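Local coordinates for protection of telomeres protein 1 (Schizosaccharomyces pombe, PDB 4HJ5), which binds single-stranded telomeric DNA to protect the 3' overhang of chromosome ends and regulates telomerase and telomere length, at residues Val89-Val94 with Met118-Val123. The protein carries 1 engineered substitution. Residues are numbered along the deposited sequence; the frame is centred on the assembly and turned at random.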
ATOM      1  N   VAL A  89       3.284  -0.503  -7.577  1.00 31.55           N
ATOM      2  CA  VAL A  89       2.240   0.460  -7.783  1.00 31.77           C
ATOM      3  C   VAL A  89       2.795   1.832  -7.453  1.00 28.53           C
ATOM      4  O   VAL A  89       3.732   1.957  -6.651  1.00 26.94           O
ATOM      5  CB  VAL A  89       1.042   0.105  -6.883  1.00 36.00           C
ATOM      6  CG1 VAL A  89       1.351   0.401  -5.414  1.00 32.42           C
ATOM      7  CG2 VAL A  89      -0.173   0.828  -7.333  1.00 26.08           C
ATOM      8  N   VAL A  90       2.253   2.862  -8.085  1.00 23.98           N
ATOM      9  CA  VAL A  90       2.537   4.220  -7.642  1.00 25.26           C
ATOM     10  C   VAL A  90       1.234   4.871  -7.185  1.00 30.79           C
ATOM     11  O   VAL A  90       0.261   4.954  -7.950  1.00 28.05           O
ATOM     12  CB  VAL A  90       3.222   5.070  -8.741  1.00 28.37           C
ATOM     13  CG1 VAL A  90       2.361   5.138 -10.029  1.00 27.21           C
ATOM     14  CG2 VAL A  90       3.507   6.444  -8.227  1.00 29.81           C
ATOM     15  N   MET A  91       1.203   5.326  -5.939  1.00 24.88           N
ATOM     16  CA  MET A  91      -0.009   5.967  -5.422  1.00 30.62           C
ATOM     17  C   MET A  91       0.177   7.452  -5.159  1.00 28.63           C
ATOM     18  O   MET A  91       1.106   7.855  -4.471  1.00 27.00           O
ATOM     19  CB  MET A  91      -0.522   5.224  -4.189  1.00 30.57           C
ATOM     20  CG  MET A  91      -0.675   3.735  -4.495  1.00 33.44           C
ATOM     21  SD  MET A  91      -1.142   2.722  -3.093  1.00 46.07           S
ATOM     22  CE  MET A  91      -2.682   3.531  -2.666  1.00 32.46           C
ATOM     23  N   LYS A  92      -0.705   8.266  -5.738  1.00 29.80           N
ATOM     24  CA  LYS A  92      -0.531   9.721  -5.694  1.00 28.46           C
ATOM     25  C   LYS A  92      -1.661  10.402  -4.915  1.00 29.64           C
ATOM     26  O   LYS A  92      -2.831  10.083  -5.110  1.00 27.35           O
ATOM     27  CB  LYS A  92      -0.410  10.290  -7.121  1.00 34.27           C
ATOM     28  CG  LYS A  92       0.917   9.961  -7.799  1.00 33.03           C
ATOM     29  CD  LYS A  92       0.903  10.167  -9.307  1.00 44.46           C
ATOM     30  CE  LYS A  92       2.218   9.682  -9.919  1.00 47.97           C
ATOM     31  NZ  LYS A  92       2.241   9.766 -11.403  1.00 49.68           N
ATOM     32  N   ASN A  93      -1.289  11.313  -4.019  1.00 31.10           N
ATOM     33  CA  ASN A  93      -2.257  12.126  -3.284  1.00 33.59           C
ATOM     34  C   ASN A  93      -3.345  11.317  -2.607  1.00 34.45           C
ATOM     35  O   ASN A  93      -4.505  11.714  -2.593  1.00 34.45           O
ATOM     36  CB  ASN A  93      -2.887  13.175  -4.205  1.00 35.08           C
ATOM     37  CG  ASN A  93      -1.848  13.954  -4.983  1.00 37.49           C
ATOM     38  OD1 ASN A  93      -0.839  14.388  -4.426  1.00 32.37           O
ATOM     39  ND2 ASN A  93      -2.080  14.126  -6.280  1.00 36.72           N
ATOM     40  N   VAL A  94      -2.970  10.183  -2.030  1.00 39.62           N
ATOM     41  CA  VAL A  94      -3.934   9.348  -1.324  1.00 34.94           C
ATOM     42  C   VAL A  94      -4.081   9.774   0.135  1.00 34.19           C
ATOM     43  O   VAL A  94      -3.191  10.418   0.694  1.00 39.76           O
ATOM     44  CB  VAL A  94      -3.559   7.883  -1.437  1.00 37.77           C
ATOM     45  CG1 VAL A  94      -3.698   7.429  -2.910  1.00 30.77           C
ATOM     46  CG2 VAL A  94      -2.143   7.656  -0.919  1.00 33.37           C
ATOM     47  N   MET A 118      -5.868  12.408  -7.125  1.00 33.72           N
ATOM     48  CA  MET A 118      -5.626  11.134  -6.454  1.00 40.00           C
ATOM     49  C   MET A 118      -5.658   9.996  -7.462  1.00 35.17           C
ATOM     50  O   MET A 118      -6.585   9.900  -8.282  1.00 31.48           O
ATOM     51  CB  MET A 118      -6.673  10.885  -5.371  1.00 32.78           C
ATOM     52  CG  MET A 118      -6.512   9.541  -4.671  1.00 32.59           C
ATOM     53  SD  MET A 118      -7.492   9.469  -3.155  1.00 31.83           S
ATOM     54  CE  MET A 118      -9.066   8.866  -3.768  1.00 31.92           C
ATOM     55  N   SER A 119      -4.656   9.126  -7.399  1.00 24.42           N
ATOM     56  CA  SER A 119      -4.562   8.058  -8.366  1.00 29.63           C
ATOM     57  C   SER A 119      -3.749   6.878  -7.873  1.00 29.03           C
ATOM     58  O   SER A 119      -2.953   6.990  -6.936  1.00 29.90           O
ATOM     59  CB  SER A 119      -3.926   8.579  -9.652  1.00 34.46           C
ATOM     60  OG  SER A 119      -2.549   8.802  -9.461  1.00 32.43           O
ATOM     61  N   ILE A 120      -3.965   5.741  -8.520  1.00 27.04           N
ATOM     62  CA  ILE A 120      -3.106   4.589  -8.348  1.00 25.85           C
ATOM     63  C   ILE A 120      -2.889   3.978  -9.722  1.00 31.30           C
ATOM     64  O   ILE A 120      -3.836   3.872 -10.514  1.00 28.85           O
ATOM     65  CB  ILE A 120      -3.719   3.581  -7.353  1.00 25.60           C
ATOM     66  CG1 ILE A 120      -2.930   2.274  -7.341  1.00 33.85           C
ATOM     67  CG2 ILE A 120      -5.183   3.338  -7.667  1.00 31.81           C
ATOM     68  CD1 ILE A 120      -3.332   1.349  -6.213  1.00 32.41           C
ATOM     69  N   GLU A 121      -1.645   3.625 -10.032  1.00 26.72           N
ATOM     70  CA  GLU A 121      -1.345   3.018 -11.320  1.00 31.33           C
ATOM     71  C   GLU A 121      -0.193   2.030 -11.192  1.00 31.14           C
ATOM     72  O   GLU A 121       0.739   2.253 -10.430  1.00 33.53           O
ATOM     73  CB  GLU A 121      -1.004   4.093 -12.355  1.00 29.93           C
ATOM     74  CG  GLU A 121      -2.140   5.078 -12.637  1.00 34.34           C
ATOM     75  CD  GLU A 121      -3.253   4.496 -13.510  1.00 31.47           C
ATOM     76  OE1 GLU A 121      -3.146   3.328 -13.936  1.00 30.76           O
ATOM     77  OE2 GLU A 121      -4.233   5.220 -13.777  1.00 29.51           O
ATOM     78  N   LYS A 122      -0.277   0.922 -11.918  1.00 26.48           N
ATOM     79  CA  LYS A 122       0.779  -0.080 -11.860  1.00 35.59           C
ATOM     80  C   LYS A 122       2.046   0.563 -12.398  1.00 34.37           C
ATOM     81  O   LYS A 122       1.983   1.388 -13.308  1.00 37.75           O
ATOM     82  CB  LYS A 122       0.392  -1.324 -12.671  1.00 33.41           C
ATOM     83  CG  LYS A 122       1.435  -2.440 -12.710  1.00 33.77           C
ATOM     84  CD  LYS A 122       0.904  -3.680 -13.459  1.00 36.05           C
ATOM     85  CE  LYS A 122      -0.455  -4.138 -12.909  1.00 37.24           C
ATOM     86  NZ  LYS A 122      -1.053  -5.375 -13.540  1.00 42.21           N
ATOM     87  N   VAL A 123       3.185   0.239 -11.799  1.00 31.07           N
ATOM     88  CA  VAL A 123       4.466   0.663 -12.348  1.00 36.18           C
ATOM     89  C   VAL A 123       5.146  -0.526 -13.025  1.00 41.42           C
ATOM     90  O   VAL A 123       5.185  -1.634 -12.478  1.00 33.32           O
ATOM     91  CB  VAL A 123       5.395   1.250 -11.288  1.00 37.83           C
ATOM     92  CG1 VAL A 123       6.754   1.611 -11.909  1.00 39.30           C
ATOM     93  CG2 VAL A 123       4.758   2.466 -10.629  1.00 34.19           C
TER
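Val-90 and Lys-92 pair with Glu-121 and Ser-119 through four backbone hydrogen bonds that zip strands 89-92 and 119-123 together antiparallel. The Lys-92 N to Ser-119 O bond, 2.8 Å, is nearly straight at 173°, and Val-90 N reaches Glu-121 O at 2.9 Å; the reciprocal bonds are longer. Met-91 and Ile-120 form a non-hydrogen-bonded pair whose side chains run side by side, Met-91 CG lying 3.9 Å from Ile-120 CG1. Val-90, Lys-92, Ser-119 and Glu-121 share the other face, where Ser-119 OG lies 3.5 Å from Lys-92 CB. At the end of the pairing Val-123 turns toward Val-90; their side chains cross at about a right angle, Val-123 CG2 coming within 3.6 Å of Val-90 CB. This pairing belongs to the curled sheet of the OB-fold ssDNA-binding domain: strand 88-92 also pairs with strand 16-28, and the chain turns a corner at Asn-93, where Asn-93 and Val-94 form a G1 beta bulge facing Cys-17. There, with CG anti to the backbone N (chi1 178°), the Met-118 chain runs along the Asn-93 carbonyl, CG 3.6 Å from Asn-93 O, and crosses Val-94. Shortening Met-118 to an alanine would probably strip Val-94 CG1 of this neighbour and open a gap toward Leu-108 and His-75. Glu-121 OE1 hydrogen-bonds Tyr-78 OH, and Lys-122 NZ salt-bridges Asp-87.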